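Local coordinates for uncharacterized protein (Agrobacterium tumefaciens, PDB 6N90) that probably cleaves mRNA as the YoeB-family ribonuclease toxin of a bacterial type II toxin-antitoxin system, at residues E14-T19 against A62-V67; N28-N33 against A40-P45; V24-D29 against R58-E63; R36-G41 against Y68-S73. All blocks are in the same frame, centred on the assembly; numbering follows the deposited sequence.

Interaction 1. Residues E14-T19 against A62-V67; sequences EFWQRT and AEHRFV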
loop_
_atom_site.group_PDB
_atom_site.type_symbol
_atom_site.label_atom_id
_atom_site.label_comp_id
_atom_site.label_asym_id
_atom_site.label_seq_id
_atom_site.Cartn_x
_atom_site.Cartn_y
_atom_site.Cartn_z
ATOM N N GLU A 14 -0.660 7.951 5.643
ATOM C CA GLU A 14 -1.969 8.505 5.947
ATOM C C GLU A 14 -1.776 9.935 6.449
ATOM O O GLU A 14 -2.511 10.842 6.059
ATOM C CB GLU A 14 -2.679 7.662 7.006
ATOM C CG GLU A 14 -3.437 6.470 6.444
ATOM C CD GLU A 14 -4.895 6.457 6.862
ATOM O OE1 GLU A 14 -5.446 7.544 7.135
ATOM O OE2 GLU A 14 -5.488 5.359 6.917
ATOM N N PHE A 15 -0.782 10.131 7.314
ATOM C CA PHE A 15 -0.481 11.457 7.844
ATOM C C PHE A 15 -0.273 12.445 6.706
ATOM O O PHE A 15 -0.797 13.571 6.735
ATOM C CB PHE A 15 0.760 11.409 8.740
ATOM C CG PHE A 15 1.263 12.766 9.138
ATOM C CD1 PHE A 15 0.734 13.407 10.240
ATOM C CD2 PHE A 15 2.267 13.398 8.410
ATOM C CE1 PHE A 15 1.206 14.684 10.628
ATOM C CE2 PHE A 15 2.741 14.669 8.793
ATOM C CZ PHE A 15 2.203 15.303 9.908
ATOM N N TRP A 16 0.447 12.012 5.664
ATOM C CA TRP A 16 0.677 12.911 4.553
ATOM C C TRP A 16 -0.643 13.208 3.824
ATOM O O TRP A 16 -0.886 14.351 3.403
ATOM C CB TRP A 16 1.719 12.344 3.591
ATOM C CG TRP A 16 3.145 12.359 4.162
ATOM C CD1 TRP A 16 3.996 11.304 4.254
ATOM C CD2 TRP A 16 3.852 13.494 4.681
ATOM N NE1 TRP A 16 5.192 11.704 4.809
ATOM C CE2 TRP A 16 5.129 13.043 5.082
ATOM C CE3 TRP A 16 3.531 14.843 4.853
ATOM C CZ2 TRP A 16 6.084 13.898 5.644
ATOM C CZ3 TRP A 16 4.475 15.687 5.414
ATOM C CH2 TRP A 16 5.745 15.209 5.795
ATOM N N GLN A 17 -1.494 12.185 3.705
ATOM C CA GLN A 17 -2.809 12.352 3.084
ATOM C C GLN A 17 -3.609 13.419 3.825
ATOM O O GLN A 17 -4.366 14.156 3.205
ATOM C CB GLN A 17 -3.592 11.041 3.065
ATOM C CG GLN A 17 -2.952 9.989 2.177
ATOM C CD GLN A 17 -3.908 8.863 1.845
ATOM O OE1 GLN A 17 -5.132 9.003 1.966
ATOM N NE2 GLN A 17 -3.370 7.777 1.370
ATOM N N ARG A 18 -3.426 13.476 5.144
ATOM C CA ARG A 18 -4.180 14.402 5.998
ATOM C C ARG A 18 -3.588 15.807 6.043
ATOM O O ARG A 18 -4.276 16.741 6.446
ATOM C CB ARG A 18 -4.269 13.879 7.437
ATOM C CG ARG A 18 -5.211 12.739 7.647
ATOM C CD ARG A 18 -5.001 12.159 9.021
ATOM N NE ARG A 18 -6.013 11.171 9.365
ATOM C CZ ARG A 18 -5.950 10.386 10.431
ATOM N NH1 ARG A 18 -4.911 10.467 11.249
ATOM N NH2 ARG A 18 -6.920 9.513 10.674
ATOM N N THR A 19 -2.323 15.960 5.652
ATOM C CA THR A 19 -1.641 17.246 5.872
ATOM C C THR A 19 -0.928 17.844 4.665
ATOM O O THR A 19 -0.809 19.058 4.574
ATOM C CB THR A 19 -0.597 17.137 6.998
ATOM O OG1 THR A 19 0.459 16.252 6.580
ATOM C CG2 THR A 19 -1.242 16.622 8.293
ATOM N N ALA A 62 14.401 17.172 1.869
ATOM C CA ALA A 62 15.645 17.113 2.634
ATOM C C ALA A 62 15.401 16.493 4.011
ATOM O O ALA A 62 16.257 15.778 4.543
ATOM C CB ALA A 62 16.257 18.493 2.768
ATOM N N GLU A 63 14.219 16.742 4.571
ATOM C CA GLU A 63 13.906 16.292 5.926
ATOM C C GLU A 63 13.166 14.954 5.989
ATOM O O GLU A 63 12.961 14.413 7.077
ATOM C CB GLU A 63 13.081 17.352 6.661
ATOM C CG GLU A 63 13.868 18.596 7.083
ATOM C CD GLU A 63 15.160 18.277 7.830
ATOM O OE1 GLU A 63 15.165 17.346 8.671
ATOM O OE2 GLU A 63 16.172 18.973 7.585
ATOM N N HIS A 64 12.771 14.411 4.839
ATOM C CA HIS A 64 11.946 13.200 4.861
ATOM C C HIS A 64 12.416 12.192 3.854
ATOM O O HIS A 64 12.547 12.517 2.665
ATOM C CB HIS A 64 10.473 13.539 4.598
ATOM C CG HIS A 64 9.876 14.432 5.641
ATOM N ND1 HIS A 64 9.579 13.988 6.908
ATOM C CD2 HIS A 64 9.543 15.745 5.609
ATOM C CE1 HIS A 64 9.084 14.992 7.618
ATOM N NE2 HIS A 64 9.052 16.066 6.853
ATOM N N ARG A 65 12.629 10.965 4.320
ATOM C CA ARG A 65 13.193 9.928 3.468
ATOM C C ARG A 65 12.244 8.749 3.277
ATOM O O ARG A 65 11.402 8.427 4.142
ATOM C CB ARG A 65 14.531 9.435 4.040
ATOM C CG ARG A 65 15.552 10.548 4.278
ATOM C CD ARG A 65 15.706 11.467 3.059
ATOM N NE ARG A 65 16.526 12.643 3.358
ATOM C CZ ARG A 65 17.807 12.751 3.024
ATOM N NH1 ARG A 65 18.395 11.766 2.358
ATOM N NH2 ARG A 65 18.491 13.848 3.328
ATOM N N PHE A 66 12.375 8.137 2.106
ATOM C CA PHE A 66 11.582 6.987 1.689
ATOM C C PHE A 66 12.533 5.807 1.760
ATOM O O PHE A 66 13.463 5.722 0.961
ATOM C CB PHE A 66 11.014 7.231 0.263
ATOM C CG PHE A 66 10.300 6.043 -0.369
ATOM C CD1 PHE A 66 8.977 5.773 -0.085
ATOM C CD2 PHE A 66 10.953 5.241 -1.304
ATOM C CE1 PHE A 66 8.313 4.714 -0.686
ATOM C CE2 PHE A 66 10.302 4.154 -1.897
ATOM C CZ PHE A 66 8.977 3.898 -1.585
ATOM N N VAL A 67 12.319 4.934 2.742
ATOM C CA VAL A 67 13.177 3.768 2.925
ATOM C C VAL A 67 12.404 2.511 2.508
ATOM O O VAL A 67 11.241 2.314 2.877
ATOM C CB VAL A 67 13.678 3.664 4.384
ATOM C CG1 VAL A 67 14.636 2.452 4.548
ATOM C CG2 VAL A 67 14.381 4.958 4.795
#
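W16 and H64 meet as a T-shaped pair of rings: the planes stand at 84°, the centroid of the six-membered indole ring lies 4.8 Å from that of the imidazole, and the indole supplies the edge. From CB, which points from helix 7-19 toward residues 62-67, chi1 of -71° sets CG of W16 beside its own backbone N and opposite the carbonyl carbon. The pyrrole side of the indole carries NE1, and that nitrogen hydrogen-bonds to the backbone O of C84. The benzo side reaches farther and does the touching. W16 CZ2 sits 3.6 Å above the imidazole plane, over its centre, and W16 CH2 comes within 3.6 Å of H64 NE2. These two carbons account for every close approach between the two segments. The imidazole is held in turn: its ND1 bonds to the backbone N of F86, while CB of E63 lies against its opposite face, offset toward the rim. C84 and F86 tie one nitrogen of each ring to nearby backbone, which probably helps hold both rings in the T-shaped meeting. M23, V24 and I27 of helix 21-36 pack on the indole. The pair thus joins helix 7-19 to strand 64-73, at one end of the helix-sheet interface of the YoeB-like toxin fold.

Interaction 2. Residues N28-N33 against A40-P45; sequences NDLIRN and AGLGKP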
loop_
_atom_site.group_PDB
_atom_site.type_symbol
_atom_site.label_atom_id
_atom_site.label_comp_id
_atom_site.label_asym_id
_atom_site.label_seq_id
_atom_site.Cartn_x
_atom_site.Cartn_y
_atom_site.Cartn_z
ATOM N N ASN A 28 4.263 8.556 -4.120
ATOM C CA ASN A 28 3.762 7.711 -5.194
ATOM C C ASN A 28 4.715 7.644 -6.378
ATOM O O ASN A 28 4.819 6.600 -7.021
ATOM C CB ASN A 28 2.381 8.215 -5.648
ATOM C CG ASN A 28 1.307 7.931 -4.617
ATOM O OD1 ASN A 28 1.580 7.355 -3.569
ATOM N ND2 ASN A 28 0.082 8.370 -4.891
ATOM N N ASP A 29 5.402 8.752 -6.665
ATOM C CA ASP A 29 6.383 8.817 -7.758
ATOM C C ASP A 29 7.603 7.970 -7.396
ATOM O O ASP A 29 8.181 7.283 -8.234
ATOM C CB ASP A 29 6.782 10.289 -8.027
ATOM C CG ASP A 29 7.058 10.583 -9.511
ATOM O OD1 ASP A 29 6.972 9.654 -10.341
ATOM O OD2 ASP A 29 7.395 11.741 -9.853
ATOM N N LEU A 30 7.995 8.016 -6.129
ATOM C CA LEU A 30 9.145 7.244 -5.692
ATOM C C LEU A 30 8.817 5.753 -5.799
ATOM O O LEU A 30 9.636 4.938 -6.238
ATOM C CB LEU A 30 9.523 7.650 -4.256
ATOM C CG LEU A 30 10.194 9.026 -4.102
ATOM C CD1 LEU A 30 10.379 9.404 -2.626
ATOM C CD2 LEU A 30 11.519 9.103 -4.838
ATOM N N ILE A 31 7.593 5.401 -5.409
ATOM C CA ILE A 31 7.124 4.015 -5.513
ATOM C C ILE A 31 7.148 3.518 -6.970
ATOM O O ILE A 31 7.765 2.460 -7.284
ATOM C CB ILE A 31 5.700 3.880 -4.923
ATOM C CG1 ILE A 31 5.737 4.082 -3.410
ATOM C CG2 ILE A 31 5.057 2.510 -5.279
ATOM C CD1 ILE A 31 4.402 4.097 -2.742
ATOM N N ARG A 32 6.492 4.280 -7.846
ATOM C CA ARG A 32 6.446 3.980 -9.276
ATOM C C ARG A 32 7.872 3.756 -9.803
ATOM O O ARG A 32 8.143 2.781 -10.506
ATOM C CB ARG A 32 5.754 5.122 -10.038
ATOM C CG ARG A 32 5.274 4.788 -11.456
ATOM C CD ARG A 32 4.455 5.991 -12.021
ATOM N NE ARG A 32 3.454 6.441 -11.044
ATOM C CZ ARG A 32 3.346 7.679 -10.555
ATOM N NH1 ARG A 32 4.161 8.647 -10.963
ATOM N NH2 ARG A 32 2.393 7.977 -9.675
ATOM N N ASN A 33 8.792 4.637 -9.412
ATOM C CA ASN A 33 10.154 4.591 -9.943
ATOM C C ASN A 33 10.937 3.400 -9.387
ATOM O O ASN A 33 11.634 2.700 -10.134
ATOM C CB ASN A 33 10.893 5.900 -9.641
ATOM C CG ASN A 33 10.681 6.972 -10.715
ATOM O OD1 ASN A 33 11.534 7.165 -11.583
ATOM N ND2 ASN A 33 9.549 7.681 -10.650
ATOM N N ALA A 40 18.006 2.878 -9.197
ATOM C CA ALA A 40 18.277 4.107 -9.931
ATOM C C ALA A 40 17.032 4.968 -10.058
ATOM O O ALA A 40 15.951 4.568 -9.662
ATOM C CB ALA A 40 18.843 3.786 -11.313
ATOM N N GLY A 41 17.198 6.161 -10.608
ATOM C CA GLY A 41 16.070 7.040 -10.834
ATOM C C GLY A 41 15.844 8.065 -9.743
ATOM O O GLY A 41 16.773 8.500 -9.058
ATOM N N LEU A 42 14.578 8.435 -9.587
ATOM C CA LEU A 42 14.153 9.560 -8.768
ATOM C C LEU A 42 14.580 9.465 -7.303
ATOM O O LEU A 42 14.557 8.396 -6.704
ATOM C CB LEU A 42 12.625 9.687 -8.865
ATOM C CG LEU A 42 12.006 10.952 -8.279
ATOM C CD1 LEU A 42 12.402 12.147 -9.122
ATOM C CD2 LEU A 42 10.500 10.814 -8.195
ATOM N N GLY A 43 14.982 10.594 -6.736
ATOM C CA GLY A 43 15.211 10.686 -5.304
ATOM C C GLY A 43 16.599 10.311 -4.817
ATOM O O GLY A 43 16.820 10.157 -3.621
ATOM N N LYS A 44 17.538 10.189 -5.746
ATOM C CA LYS A 44 18.926 9.828 -5.441
ATOM C C LYS A 44 19.055 8.627 -4.501
ATOM O O LYS A 44 19.551 8.763 -3.377
ATOM C CB LYS A 44 19.674 11.019 -4.839
ATOM C CG LYS A 44 19.857 12.193 -5.795
ATOM N N PRO A 45 18.618 7.451 -4.969
ATOM C CA PRO A 45 18.687 6.239 -4.149
ATOM C C PRO A 45 20.099 5.910 -3.676
ATOM O O PRO A 45 21.063 5.951 -4.446
ATOM C CB PRO A 45 18.152 5.147 -5.079
ATOM C CG PRO A 45 18.252 5.714 -6.451
ATOM C CD PRO A 45 18.056 7.182 -6.304
#
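L42 reaches toward helix 21-36 and lies across L30, D29 and N33. The dense end is mainly leucine on leucine: L30 CD2 is 3.9 Å from L42 CD2, the two side chains crossing at about a right angle, and the same L30 methyl lies 3.6 Å from the backbone O of L42 and 4.0 Å from CA of G43. L30 is buried, with R58 and F66 of the sheet also packing on it. In L42, chi1 of -170° turns CG away from the backbone N, which brings CD2 over the helix. The loop is shaped by a type II beta turn from G41 to K44, with G43 at its third position in the left-handed geometry glycine favours there; it is part of the connection between helix 21-36 and the short strand 46-47 of the YoeB-like fold. R58 braces this turn from the sheet, its NH1 hydrogen-bonding to L42 O. Toward the more exposed side, the contacts change from apolar to polar-apolar. L42 CD2 rests 3.6 Å from D29 OD2, a methyl beside a carboxylate oxygen, while D29 OD1 makes a salt bridge with R32 NH1. N33 turns a face of its amide to L42, whose CB lies over N33 CG at 3.8 Å. The amide N-H is spent on its own helix: N33 ND2 donates to D29 O over 2.8 Å at an N-H...O angle of 159°, with the acceptor near the amide plane, which probably fixes the rotation of the amide. That oxygen also takes the backbone N-H of N33, the two donors arriving from opposite faces of the carbonyl plane.

Interaction 3. Residues V24-D29 against R58-E63; sequences VEKIND and RRITAE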
loop_
_atom_site.group_PDB
_atom_site.type_symbol
_atom_site.label_atom_id
_atom_site.label_comp_id
_atom_site.label_asym_id
_atom_site.label_seq_id
_atom_site.Cartn_x
_atom_site.Cartn_y
_atom_site.Cartn_z
ATOM N N VAL A 24 2.352 13.140 -0.632
ATOM C CA VAL A 24 1.748 11.874 -1.079
ATOM C C VAL A 24 2.144 11.629 -2.540
ATOM O O VAL A 24 2.535 10.522 -2.923
ATOM C CB VAL A 24 0.196 11.878 -0.934
ATOM C CG1 VAL A 24 -0.417 10.535 -1.452
ATOM C CG2 VAL A 24 -0.175 12.107 0.499
ATOM N N GLU A 25 2.049 12.675 -3.353
ATOM C CA GLU A 25 2.392 12.560 -4.765
ATOM C C GLU A 25 3.860 12.220 -4.985
ATOM O O GLU A 25 4.194 11.428 -5.868
ATOM C CB GLU A 25 2.053 13.860 -5.498
ATOM C CG GLU A 25 0.574 14.181 -5.511
ATOM N N LYS A 26 4.737 12.839 -4.201
ATOM C CA LYS A 26 6.166 12.533 -4.289
ATOM C C LYS A 26 6.438 11.081 -3.927
ATOM O O LYS A 26 7.229 10.395 -4.578
ATOM C CB LYS A 26 6.959 13.452 -3.377
ATOM C CG LYS A 26 8.459 13.241 -3.436
ATOM C CD LYS A 26 9.011 13.492 -4.836
ATOM C CE LYS A 26 10.501 13.830 -4.795
ATOM N NZ LYS A 26 11.349 12.736 -4.260
ATOM N N ILE A 27 5.787 10.608 -2.874
ATOM C CA ILE A 27 5.963 9.223 -2.456
ATOM C C ILE A 27 5.421 8.254 -3.542
ATOM O O ILE A 27 6.040 7.263 -3.879
ATOM C CB ILE A 27 5.272 8.990 -1.092
ATOM C CG1 ILE A 27 6.017 9.709 0.043
ATOM C CG2 ILE A 27 5.108 7.512 -0.779
ATOM C CD1 ILE A 27 5.129 9.880 1.369
ATOM N N ASN A 28 4.263 8.556 -4.120
ATOM C CA ASN A 28 3.762 7.711 -5.194
ATOM C C ASN A 28 4.715 7.644 -6.378
ATOM O O ASN A 28 4.819 6.600 -7.021
ATOM C CB ASN A 28 2.381 8.215 -5.648
ATOM C CG ASN A 28 1.307 7.931 -4.617
ATOM O OD1 ASN A 28 1.580 7.355 -3.569
ATOM N ND2 ASN A 28 0.082 8.370 -4.891
ATOM N N ASP A 29 5.402 8.752 -6.665
ATOM C CA ASP A 29 6.383 8.817 -7.758
ATOM C C ASP A 29 7.603 7.970 -7.396
ATOM O O ASP A 29 8.181 7.283 -8.234
ATOM C CB ASP A 29 6.782 10.289 -8.027
ATOM C CG ASP A 29 7.058 10.583 -9.511
ATOM O OD1 ASP A 29 6.972 9.654 -10.341
ATOM O OD2 ASP A 29 7.395 11.741 -9.853
ATOM N N ARG A 58 15.548 6.890 -0.576
ATOM C CA ARG A 58 15.463 8.001 -1.507
ATOM C C ARG A 58 14.899 9.236 -0.798
ATOM O O ARG A 58 14.164 9.127 0.191
ATOM C CB ARG A 58 14.581 7.646 -2.705
ATOM C CG ARG A 58 15.100 6.519 -3.558
ATOM C CD ARG A 58 13.995 6.031 -4.521
ATOM N NE ARG A 58 14.400 4.837 -5.249
ATOM C CZ ARG A 58 14.510 4.776 -6.572
ATOM N NH1 ARG A 58 14.218 5.851 -7.321
ATOM N NH2 ARG A 58 14.871 3.631 -7.142
ATOM N N ARG A 59 15.251 10.404 -1.315
ATOM C CA ARG A 59 14.747 11.664 -0.789
ATOM C C ARG A 59 13.315 11.953 -1.216
ATOM O O ARG A 59 12.998 11.973 -2.399
ATOM C CB ARG A 59 15.640 12.818 -1.249
ATOM C CG ARG A 59 16.980 12.877 -0.562
ATOM C CD ARG A 59 17.196 14.235 0.078
ATOM N NE ARG A 59 17.215 15.321 -0.897
ATOM C CZ ARG A 59 17.762 16.507 -0.662
ATOM N NH1 ARG A 59 18.338 16.744 0.513
ATOM N NH2 ARG A 59 17.742 17.453 -1.596
ATOM N N ILE A 60 12.447 12.215 -0.250
ATOM C CA ILE A 60 11.175 12.845 -0.548
ATOM C C ILE A 60 11.423 14.348 -0.525
ATOM O O ILE A 60 11.152 15.053 -1.494
ATOM C CB ILE A 60 10.094 12.457 0.468
ATOM C CG1 ILE A 60 10.066 10.945 0.677
ATOM C CG2 ILE A 60 8.707 12.971 0.054
ATOM C CD1 ILE A 60 9.106 10.553 1.837
ATOM N N THR A 61 11.892 14.830 0.623
ATOM C CA THR A 61 12.464 16.172 0.759
ATOM C C THR A 61 13.754 16.050 1.555
ATOM O O THR A 61 14.151 14.945 1.901
ATOM C CB THR A 61 11.516 17.142 1.468
ATOM O OG1 THR A 61 11.292 16.703 2.818
ATOM C CG2 THR A 61 10.204 17.210 0.739
ATOM N N ALA A 62 14.401 17.172 1.869
ATOM C CA ALA A 62 15.645 17.113 2.634
ATOM C C ALA A 62 15.401 16.493 4.011
ATOM O O ALA A 62 16.257 15.778 4.543
ATOM C CB ALA A 62 16.257 18.493 2.768
ATOM N N GLU A 63 14.219 16.742 4.571
ATOM C CA GLU A 63 13.906 16.292 5.926
ATOM C C GLU A 63 13.166 14.954 5.989
ATOM O O GLU A 63 12.961 14.413 7.077
ATOM C CB GLU A 63 13.081 17.352 6.661
ATOM C CG GLU A 63 13.868 18.596 7.083
ATOM C CD GLU A 63 15.160 18.277 7.830
ATOM O OE1 GLU A 63 15.165 17.346 8.671
ATOM O OE2 GLU A 63 16.172 18.973 7.585
#
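A classic beta bulge, in which I60 and T61 both face H64, lies where the chain turns a corner at I60, and K26 and I27 of helix 21-36 pack against it. The contact belongs to the helix-on-sheet layer of the YoeB-like fold. I60 is buried and works with two branches. Its CG2 meets the aliphatic part of K26, 3.5 Å from CG. Its other branch ends in CD1, which meets I27, 3.7 Å from CG1. M23 and L30 of the same helix, together with F66 of the sheet, also pack on I60. K26 runs past I60 CG2 to reach the backbone beyond it: CG lies opposite the backbone N (chi1 -178°), and bends at chi2 and chi4 fold the chain round so that CE passes 3.6 Å from I60 O. The lysine therefore serves twice, its methylenes covering the isoleucine and its ammonium closing on R59 O. R59 itself contributes backbone here, its guanidinium leading away from the helix. The single hydrogen bond across the contact is short: K26 NZ donates to R59 O over 2.6 Å, lying in the carbonyl plane with a C=O...N angle of 149°.

Interaction 4. Residues R36-G41 against Y68-S73; sequences RTPFAG and YRVSGS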
loop_
_atom_site.group_PDB
_atom_site.type_symbol
_atom_site.label_atom_id
_atom_site.label_comp_id
_atom_site.label_asym_id
_atom_site.label_seq_id
_atom_site.Cartn_x
_atom_site.Cartn_y
_atom_site.Cartn_z
ATOM N N ARG A 36 10.099 0.122 -10.930
ATOM C CA ARG A 36 10.730 -0.007 -12.251
ATOM C C ARG A 36 12.248 -0.236 -12.169
ATOM O O ARG A 36 12.779 -1.213 -12.706
ATOM C CB ARG A 36 10.457 1.238 -13.104
ATOM C CG ARG A 36 9.075 1.299 -13.713
ATOM C CD ARG A 36 8.915 2.557 -14.560
ATOM N NE ARG A 36 9.052 3.767 -13.749
ATOM C CZ ARG A 36 8.197 4.786 -13.756
ATOM N NH1 ARG A 36 7.125 4.758 -14.539
ATOM N NH2 ARG A 36 8.415 5.837 -12.975
ATOM N N THR A 37 12.930 0.698 -11.515
ATOM C CA THR A 37 14.374 0.675 -11.369
ATOM C C THR A 37 14.739 0.815 -9.891
ATOM O O THR A 37 15.009 1.907 -9.436
ATOM C CB THR A 37 15.032 1.818 -12.178
ATOM O OG1 THR A 37 14.448 3.079 -11.808
ATOM C CG2 THR A 37 14.808 1.611 -13.665
ATOM N N PRO A 38 14.762 -0.293 -9.142
ATOM C CA PRO A 38 14.981 -0.221 -7.686
ATOM C C PRO A 38 16.221 0.562 -7.260
ATOM O O PRO A 38 16.202 1.205 -6.219
ATOM C CB PRO A 38 15.120 -1.685 -7.283
ATOM C CG PRO A 38 14.365 -2.417 -8.298
ATOM C CD PRO A 38 14.481 -1.664 -9.587
ATOM N N PHE A 39 17.282 0.528 -8.056
ATOM C CA PHE A 39 18.541 1.110 -7.612
ATOM C C PHE A 39 18.885 2.414 -8.317
ATOM O O PHE A 39 19.944 2.988 -8.066
ATOM C CB PHE A 39 19.681 0.109 -7.814
ATOM C CG PHE A 39 19.396 -1.248 -7.241
ATOM C CD1 PHE A 39 18.995 -1.389 -5.924
ATOM C CD2 PHE A 39 19.488 -2.376 -8.033
ATOM C CE1 PHE A 39 18.718 -2.638 -5.400
ATOM C CE2 PHE A 39 19.211 -3.626 -7.520
ATOM C CZ PHE A 39 18.823 -3.761 -6.207
ATOM N N ALA A 40 18.006 2.878 -9.197
ATOM C CA ALA A 40 18.277 4.107 -9.931
ATOM C C ALA A 40 17.032 4.968 -10.058
ATOM O O ALA A 40 15.951 4.568 -9.662
ATOM C CB ALA A 40 18.843 3.786 -11.313
ATOM N N GLY A 41 17.198 6.161 -10.608
ATOM C CA GLY A 41 16.070 7.040 -10.834
ATOM C C GLY A 41 15.844 8.065 -9.743
ATOM O O GLY A 41 16.773 8.500 -9.058
ATOM N N TYR A 68 13.065 1.659 1.730
ATOM C CA TYR A 68 12.386 0.527 1.116
ATOM C C TYR A 68 13.351 -0.603 0.843
ATOM O O TYR A 68 14.573 -0.445 0.952
ATOM C CB TYR A 68 11.731 0.963 -0.211
ATOM C CG TYR A 68 12.777 1.401 -1.221
ATOM C CD1 TYR A 68 13.347 2.675 -1.161
ATOM C CD2 TYR A 68 13.197 0.537 -2.229
ATOM C CE1 TYR A 68 14.316 3.072 -2.072
ATOM C CE2 TYR A 68 14.144 0.929 -3.148
ATOM C CZ TYR A 68 14.710 2.189 -3.058
ATOM O OH TYR A 68 15.674 2.560 -3.976
ATOM N N ARG A 69 12.786 -1.737 0.466
ATOM C CA ARG A 69 13.580 -2.853 -0.018
ATOM C C ARG A 69 12.777 -3.599 -1.060
ATOM O O ARG A 69 11.614 -3.896 -0.847
ATOM C CB ARG A 69 13.962 -3.785 1.145
ATOM C CG ARG A 69 14.736 -5.025 0.748
ATOM C CD ARG A 69 15.116 -5.854 1.982
ATOM N NE ARG A 69 13.950 -6.291 2.756
ATOM C CZ ARG A 69 14.024 -6.975 3.898
ATOM N NH1 ARG A 69 15.207 -7.293 4.395
ATOM N NH2 ARG A 69 12.927 -7.345 4.544
ATOM N N VAL A 70 13.391 -3.906 -2.192
ATOM C CA VAL A 70 12.732 -4.738 -3.182
ATOM C C VAL A 70 13.201 -6.160 -2.962
ATOM O O VAL A 70 14.405 -6.417 -2.937
ATOM C CB VAL A 70 13.046 -4.299 -4.622
ATOM C CG1 VAL A 70 12.567 -5.349 -5.594
ATOM C CG2 VAL A 70 12.380 -2.962 -4.923
ATOM N N SER A 71 12.256 -7.070 -2.773
ATOM C CA SER A 71 12.590 -8.478 -2.538
ATOM C C SER A 71 11.909 -9.363 -3.559
ATOM O O SER A 71 10.981 -8.934 -4.237
ATOM C CB SER A 71 12.178 -8.924 -1.130
ATOM O OG SER A 71 12.837 -8.170 -0.132
ATOM N N GLY A 72 12.367 -10.604 -3.669
ATOM C CA GLY A 72 11.727 -11.543 -4.566
ATOM C C GLY A 72 12.450 -11.605 -5.894
ATOM O O GLY A 72 13.241 -10.722 -6.241
ATOM N N SER A 73 12.192 -12.661 -6.651
ATOM C CA SER A 73 12.974 -12.899 -7.852
ATOM C C SER A 73 12.082 -13.019 -9.071
ATOM O O SER A 73 10.911 -13.384 -8.960
ATOM C CB SER A 73 13.819 -14.170 -7.706
ATOM O OG SER A 73 13.009 -15.259 -7.303
#
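P38 O accepts the hydroxyl proton of Y68 in a 2.7 Å bond from Y68 OH, the one hydrogen bond between the two segments. The acceptor lies in a type I beta turn from T37 to A40, directly after helix 21-36, and the donor on strand 64-73 of the mixed sheet of this YoeB-like fold, so the bond ties the helix-leaving loop to a sheet strand. The hydroxyl oxygen approaches nearly along the C=O axis, at a C=O...O angle of 169°, and P38 O sits at the edge of the phenol ring, in its plane. Y68 CG is wedged between its backbone N and carbonyl carbon (chi1 64°), and from there the ring extends toward the loop to deliver the hydroxyl. R58 NE hydrogen-bonds to the same OH, so the phenol oxygen is gripped from two residues; R58 NH2 meanwhile holds T37 O and A40 O, with a further weak bond to P38 O. The positive charge of R58 would probably polarise the hydroxyl and the turn carbonyls. The turn is also closed internally, A40 N donating to T37 O over 3.2 Å. Beside this polar link lies a small apolar patch. V70, two residues along the strand and pointing toward the loop, meets the proline ring at about a right angle. Its CG2, opposite the carbonyl carbon, does the touching, 3.8 Å from CB of P38 and 4.0 Å from CG of the same ring.

In the fold
Interactions 2 and 3 share N28 and D29 and lie on successive turns of helix 21-36, but 2 is a surface contact with a loop, whereas 3 is partly buried against the bulge beside strand 56-59. Interaction 1, centred about 7 Å from the centre of interaction 3, brings in helix 7-19; I27 packs on W16, and F66 N meets R58 O between neighbouring strands. Interactions 1 and 4 use successive parts of strand 64-73, on opposite sides of the chain's centre, their centres about 20 Å apart. Their chemistries differ accordingly: aromatic in 1, leucine packing in 2, lysine-to-carbonyl in 3 and tyrosine-to-carbonyl in 4. R58 connects the last three, and interaction 4 alone has no contact with the second subunit.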